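Local atomic coordinates of pyridoxal kinase (Entamoeba histolytica, PDB entry 4S1I), a protein that probably catalyses the ATP-dependent phosphorylation of pyridoxal to pyridoxal 5'-phosphate. Residues A137-P142 / I173-V178; K200-K205 / F274-I279. One frame throughout, in Å; residues are numbered along the deposited sequence.

How the contacts relate
The two contacts illustrate how a ribokinase-type sheet is extended strand by strand. Contact 1 joins strand 139-140, the outermost strand of the parallel array that begins near the N-terminus, to strand 175-178. Contact 2 closes the far side, pairing strand 202-205 with the C-terminal strand 277-278; strand 188-193 lies between 175-178 and 202-205. Their centres are 16 Å apart and their nearest atoms about 5 Å, without touching. Contact 1 lies nearer the catalytic centre: the side chain of the magnesium-binding Thr-141 is about 7 Å from the bound magnesium ion and about 11 Å from pyridoxal-5'-phosphate. In contact 2, the Phe-274 side chain approaches that of the ADP-binding Gln-246 to about 4 Å.

Contact 1. Residues A137-P142 / I173-V178; sequences ADIITP and IPVILV
Ile-140 and Ile-176 mark the single bridge between two parallel strands of the ribokinase-type sheet, joined along the chain by a crossover through helices 144-151 and 158-170. Packing is close on the face carrying these two isoleucines. Their side chains run side by side and point the same way, with CG1 of Ile-140 3.8 Å from CG1 of Ile-176. Since Ile-140 places CG1 between its backbone N and carbonyl carbon (chi1 66°), its terminal CD1 can also meet CG2 of Ile-173 at 4.0 Å. Farther along, the Pro-142 and Ile-176 side chains cross at about a right angle, ring CG and CD lying near Ile-176 CG2, and helix 158-170 packs on Ile-176. The end at Asp-138 and Pro-174, both partly exposed, is looser: the strands splay there, and the Pro-174 ring mainly meets backbone oxygens. Asp-138 OD2 accepts from the backbone N of Phe-108 and forms a salt bridge with Lys-101. On the other face, Ile-139 CD1 touches Val-175 CG1 at 3.7 Å. Two backbone bonds hold the middle: Ile-140 N donates to Val-175 O (3.0 Å), and Ile-140 O accepts from Leu-177 N at 2.9 Å, with an N-H...O angle of 168°.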
loop_
_atom_site.group_PDB
_atom_site.type_symbol
_atom_site.label_atom_id
_atom_site.label_comp_id
_atom_site.label_asym_id
_atom_site.label_seq_id
_atom_site.Cartn_x
_atom_site.Cartn_y
_atom_site.Cartn_z
ATOM N N ALA B 137 -12.270 -20.034 -10.214
ATOM C CA ALA B 137 -10.815 -19.860 -10.372
ATOM C C ALA B 137 -10.187 -20.663 -11.477
ATOM O O ALA B 137 -10.609 -21.769 -11.785
ATOM C CB ALA B 137 -10.207 -20.274 -9.042
ATOM N N ASP B 138 -9.101 -20.126 -12.053
ATOM C CA ASP B 138 -8.211 -20.854 -12.927
ATOM C C ASP B 138 -7.192 -21.667 -12.104
ATOM O O ASP B 138 -6.777 -22.786 -12.538
ATOM C CB ASP B 138 -7.499 -19.875 -13.804
ATOM C CG ASP B 138 -8.467 -19.158 -14.746
ATOM O OD1 ASP B 138 -8.880 -19.826 -15.717
ATOM O OD2 ASP B 138 -8.834 -18.039 -14.515
ATOM N N ILE B 139 -6.853 -21.146 -10.945
ATOM C CA ILE B 139 -5.974 -21.881 -10.041
ATOM C C ILE B 139 -6.364 -21.551 -8.668
ATOM O O ILE B 139 -6.644 -20.386 -8.394
ATOM C CB ILE B 139 -4.452 -21.571 -10.359
ATOM C CG1 ILE B 139 -3.613 -22.408 -9.490
ATOM C CG2 ILE B 139 -4.181 -20.079 -10.339
ATOM C CD1 ILE B 139 -2.131 -22.291 -9.835
ATOM N N ILE B 140 -6.405 -22.540 -7.793
ATOM C CA ILE B 140 -6.542 -22.272 -6.340
ATOM C C ILE B 140 -5.306 -22.726 -5.575
ATOM O O ILE B 140 -4.622 -23.687 -5.931
ATOM C CB ILE B 140 -7.801 -22.909 -5.759
ATOM C CG1 ILE B 140 -7.739 -24.451 -5.790
ATOM C CG2 ILE B 140 -9.016 -22.377 -6.550
ATOM C CD1 ILE B 140 -8.846 -25.169 -4.944
ATOM N N THR B 141 -5.040 -22.048 -4.456
ATOM C CA THR B 141 -3.834 -22.293 -3.665
ATOM C C THR B 141 -4.199 -22.564 -2.148
ATOM O O THR B 141 -3.626 -21.910 -1.288
ATOM C CB THR B 141 -2.907 -21.134 -3.698
ATOM O OG1 THR B 141 -3.512 -19.925 -3.230
ATOM C CG2 THR B 141 -2.478 -20.850 -5.175
ATOM N N PRO B 142 -4.972 -23.614 -1.903
ATOM C CA PRO B 142 -5.208 -24.010 -0.431
ATOM C C PRO B 142 -3.994 -24.565 0.274
ATOM O O PRO B 142 -3.159 -25.260 -0.308
ATOM C CB PRO B 142 -6.248 -25.054 -0.562
ATOM C CG PRO B 142 -5.887 -25.782 -1.850
ATOM C CD PRO B 142 -5.491 -24.660 -2.789
ATOM N N ILE B 173 -12.611 -27.842 -10.920
ATOM C CA ILE B 173 -11.408 -27.025 -10.539
ATOM C C ILE B 173 -10.080 -27.407 -11.341
ATOM O O ILE B 173 -9.668 -28.571 -11.355
ATOM C CB ILE B 173 -11.179 -27.072 -8.998
ATOM C CG1 ILE B 173 -12.439 -26.773 -8.186
ATOM C CG2 ILE B 173 -9.939 -26.220 -8.628
ATOM C CD1 ILE B 173 -12.865 -25.351 -8.291
ATOM N N PRO B 174 -9.599 -26.500 -12.179
ATOM C CA PRO B 174 -8.591 -26.973 -13.158
ATOM C C PRO B 174 -7.172 -27.219 -12.569
ATOM O O PRO B 174 -6.528 -28.148 -13.043
ATOM C CB PRO B 174 -8.424 -25.793 -14.149
ATOM C CG PRO B 174 -9.486 -24.895 -13.867
ATOM C CD PRO B 174 -10.045 -25.144 -12.494
ATOM N N VAL B 175 -6.715 -26.344 -11.689
ATOM C CA VAL B 175 -5.360 -26.387 -11.121
ATOM C C VAL B 175 -5.513 -26.169 -9.650
ATOM O O VAL B 175 -6.059 -25.152 -9.259
ATOM C CB VAL B 175 -4.375 -25.381 -11.786
ATOM C CG1 VAL B 175 -2.967 -25.641 -11.292
ATOM C CG2 VAL B 175 -4.351 -25.489 -13.310
ATOM N N ILE B 176 -4.863 -26.997 -8.884
ATOM C CA ILE B 176 -4.758 -26.896 -7.410
ATOM C C ILE B 176 -3.356 -27.014 -6.960
ATOM O O ILE B 176 -2.743 -28.042 -7.205
ATOM C CB ILE B 176 -5.581 -28.000 -6.734
ATOM C CG1 ILE B 176 -6.999 -27.927 -7.246
ATOM C CG2 ILE B 176 -5.641 -27.844 -5.216
ATOM C CD1 ILE B 176 -7.888 -29.146 -6.858
ATOM N N LEU B 177 -2.890 -25.962 -6.349
ATOM C CA LEU B 177 -1.593 -25.958 -5.702
ATOM C C LEU B 177 -1.869 -26.064 -4.182
ATOM O O LEU B 177 -2.345 -25.109 -3.566
ATOM C CB LEU B 177 -0.860 -24.694 -6.015
ATOM C CG LEU B 177 0.550 -24.547 -5.437
ATOM C CD1 LEU B 177 1.508 -25.622 -5.909
ATOM C CD2 LEU B 177 1.156 -23.161 -5.633
ATOM N N VAL B 178 -1.480 -27.184 -3.612
ATOM C CA VAL B 178 -1.602 -27.406 -2.120
ATOM C C VAL B 178 -0.320 -27.133 -1.459
ATOM O O VAL B 178 0.698 -27.773 -1.774
ATOM C CB VAL B 178 -1.971 -28.843 -1.823
ATOM C CG1 VAL B 178 -2.381 -28.993 -0.336
ATOM C CG2 VAL B 178 -3.123 -29.262 -2.700
#

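Contact 2. Residues K200-K205 / F274-I279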
loop_
_atom_site.group_PDB
_atom_site.type_symbol
_atom_site.label_atom_id
_atom_site.label_comp_id
_atom_site.label_asym_id
_atom_site.label_seq_id
_atom_site.Cartn_x
_atom_site.Cartn_y
_atom_site.Cartn_z
ATOM N N LYS B 200 1.568 -32.051 -16.237
ATOM C CA LYS B 200 2.051 -33.115 -15.432
ATOM C C LYS B 200 1.958 -32.695 -13.980
ATOM O O LYS B 200 2.504 -31.690 -13.564
ATOM C CB LYS B 200 3.517 -33.298 -15.763
ATOM C CG LYS B 200 3.743 -34.004 -17.101
ATOM C CD LYS B 200 5.181 -34.473 -17.249
ATOM C CE LYS B 200 6.109 -33.292 -17.504
ATOM N NZ LYS B 200 7.501 -33.713 -17.868
ATOM N N ASN B 201 1.310 -33.528 -13.191
ATOM C CA ASN B 201 1.232 -33.263 -11.734
ATOM C C ASN B 201 2.596 -33.425 -11.103
ATOM O O ASN B 201 3.398 -34.273 -11.535
ATOM C CB ASN B 201 0.372 -34.245 -11.009
ATOM C CG ASN B 201 -1.128 -34.130 -11.406
ATOM O OD1 ASN B 201 -1.593 -33.184 -12.042
ATOM N ND2 ASN B 201 -1.904 -35.062 -10.884
ATOM N N PHE B 202 2.872 -32.645 -10.074
ATOM C CA PHE B 202 4.140 -32.697 -9.414
ATOM C C PHE B 202 4.064 -32.395 -7.954
ATOM O O PHE B 202 3.137 -31.714 -7.472
ATOM C CB PHE B 202 5.129 -31.813 -10.125
ATOM C CG PHE B 202 4.848 -30.319 -10.046
ATOM C CD1 PHE B 202 5.357 -29.559 -9.033
ATOM C CD2 PHE B 202 4.200 -29.641 -11.104
ATOM C CE1 PHE B 202 5.086 -28.187 -8.979
ATOM C CE2 PHE B 202 3.987 -28.261 -11.038
ATOM C CZ PHE B 202 4.443 -27.567 -9.954
ATOM N N THR B 203 5.105 -32.848 -7.261
ATOM C CA THR B 203 5.401 -32.411 -5.888
ATOM C C THR B 203 6.749 -31.785 -5.683
ATOM O O THR B 203 7.635 -31.944 -6.505
ATOM C CB THR B 203 5.293 -33.579 -4.878
ATOM O OG1 THR B 203 6.183 -34.652 -5.254
ATOM C CG2 THR B 203 3.889 -34.035 -4.844
ATOM N N ILE B 204 6.858 -30.978 -4.593
ATOM C CA ILE B 204 8.159 -30.405 -4.202
ATOM C C ILE B 204 8.324 -30.671 -2.720
ATOM O O ILE B 204 7.436 -30.346 -1.909
ATOM C CB ILE B 204 8.290 -28.894 -4.443
ATOM C CG1 ILE B 204 8.145 -28.569 -5.963
ATOM C CG2 ILE B 204 9.660 -28.391 -3.988
ATOM C CD1 ILE B 204 8.232 -27.123 -6.301
ATOM N N LYS B 205 9.476 -31.201 -2.331
ATOM C CA LYS B 205 9.737 -31.468 -0.896
ATOM C C LYS B 205 10.561 -30.330 -0.345
ATOM O O LYS B 205 11.596 -30.038 -0.872
ATOM C CB LYS B 205 10.576 -32.728 -0.680
ATOM C CG LYS B 205 10.092 -34.095 -1.117
ATOM C CD LYS B 205 11.292 -35.048 -1.081
ATOM C CE LYS B 205 11.766 -35.373 0.337
ATOM N NZ LYS B 205 13.003 -36.218 0.343
ATOM N N PHE B 274 14.764 -26.237 -5.448
ATOM C CA PHE B 274 14.171 -27.496 -5.150
ATOM C C PHE B 274 13.961 -28.315 -6.379
ATOM O O PHE B 274 14.192 -27.837 -7.506
ATOM C CB PHE B 274 12.912 -27.247 -4.405
ATOM C CG PHE B 274 13.168 -26.594 -3.061
ATOM C CD1 PHE B 274 13.897 -27.281 -2.069
ATOM C CD2 PHE B 274 12.799 -25.276 -2.814
ATOM C CE1 PHE B 274 14.169 -26.680 -0.857
ATOM C CE2 PHE B 274 13.028 -24.688 -1.570
ATOM C CZ PHE B 274 13.740 -25.369 -0.613
ATOM N N THR B 275 13.608 -29.584 -6.151
ATOM C CA THR B 275 13.391 -30.488 -7.225
ATOM C C THR B 275 11.924 -30.704 -7.547
ATOM O O THR B 275 11.099 -30.997 -6.676
ATOM C CB THR B 275 14.062 -31.840 -6.872
ATOM O OG1 THR B 275 15.475 -31.631 -6.670
ATOM C CG2 THR B 275 13.844 -32.881 -7.986
ATOM N N ILE B 276 11.567 -30.528 -8.807
ATOM C CA ILE B 276 10.227 -30.808 -9.315
ATOM C C ILE B 276 10.126 -32.333 -9.499
ATOM O O ILE B 276 10.907 -32.903 -10.262
ATOM C CB ILE B 276 9.957 -30.086 -10.632
ATOM C CG1 ILE B 276 9.992 -28.572 -10.382
ATOM C CG2 ILE B 276 8.602 -30.488 -11.210
ATOM C CD1 ILE B 276 10.022 -27.631 -11.589
ATOM N N THR B 277 9.209 -33.009 -8.764
ATOM C CA THR B 277 9.069 -34.474 -8.820
ATOM C C THR B 277 7.733 -34.851 -9.466
ATOM O O THR B 277 6.686 -34.558 -8.904
ATOM C CB THR B 277 9.250 -35.072 -7.451
ATOM O OG1 THR B 277 10.642 -34.906 -7.126
ATOM C CG2 THR B 277 8.939 -36.608 -7.441
ATOM N N TYR B 278 7.765 -35.428 -10.682
ATOM C CA TYR B 278 6.525 -35.802 -11.332
ATOM C C TYR B 278 5.901 -37.058 -10.764
ATOM O O TYR B 278 6.589 -38.067 -10.576
ATOM C CB TYR B 278 6.722 -35.960 -12.837
ATOM C CG TYR B 278 7.176 -34.665 -13.428
ATOM C CD1 TYR B 278 6.321 -33.579 -13.477
ATOM C CD2 TYR B 278 8.396 -34.540 -14.003
ATOM C CE1 TYR B 278 6.722 -32.363 -13.987
ATOM C CE2 TYR B 278 8.784 -33.326 -14.529
ATOM C CZ TYR B 278 7.953 -32.254 -14.556
ATOM O OH TYR B 278 8.367 -31.042 -15.083
ATOM N N ILE B 279 4.616 -36.993 -10.444
ATOM C CA ILE B 279 3.937 -38.086 -9.779
ATOM C C ILE B 279 2.931 -38.831 -10.715
ATOM O O ILE B 279 2.549 -38.345 -11.747
ATOM C CB ILE B 279 3.212 -37.645 -8.511
ATOM C CG1 ILE B 279 2.150 -36.614 -8.835
ATOM C CG2 ILE B 279 4.189 -37.105 -7.469
ATOM C CD1 ILE B 279 1.221 -36.339 -7.695
HETATM O O HOH W 1 3.030 -36.325 -13.467
HETATM O O HOH W 2 10.960 -32.618 -4.479
HETATM O O HOH W 3 13.048 -30.628 -3.526
#
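Thr-203 and Thr-277 form the hydrogen-bonded pair at the middle of this antiparallel pairing, each backbone N donating to the other's O. The bond from Thr-203 N to Thr-277 O is 2.9 Å long and lies in the carbonyl plane. The next bond, from Ile-279 N to Asn-201 O, is longer at 3.2 Å and meets its acceptor differently, the donor standing 41° out of the carbonyl plane. Water 1 donates to that same oxygen and to Ile-279 O, closing this end of the pairing. Towards Phe-274 the direct bonds give way to solvent: water 2 links Lys-205 N to Thr-275 O, and water 3 joins Thr-275 N to Lys-205 O.

Side chains complete the first shell. Lys-200, bent at chi3 (-73°), lays its end across one face of the Tyr-278 ring, with NZ 3.9 Å from the ring centroid in a cation-pi contact and CE 3.8 Å from it in a CH-pi contact. CG2 of Ile-276 packs on CB of Phe-202 at 3.9 Å, while CG2 of Ile-204 presses against CB of Phe-274 at 3.5 Å. On the opposite face from Phe-202 and Tyr-278, CB of Thr-277 rests near OG1 of Thr-203.

Farther out, helix 234-250 positions much of this: Tyr-278 OH is hydrogen-bonded to Glu-235 OE1, Glu-235 also touches Phe-202 and Ile-276, and Asn-239 ND2 donates to Phe-274 O. Asn-201 OD1 accepts from the backbone N of Phe-193 in the neighbouring strand 188-193. The whole is an antiparallel edge-strand pairing between segments distant in sequence, in which the C-terminal strand, returning after helices 216-229 and 234-250, completes the antiparallel margin of the ribokinase-type sheet.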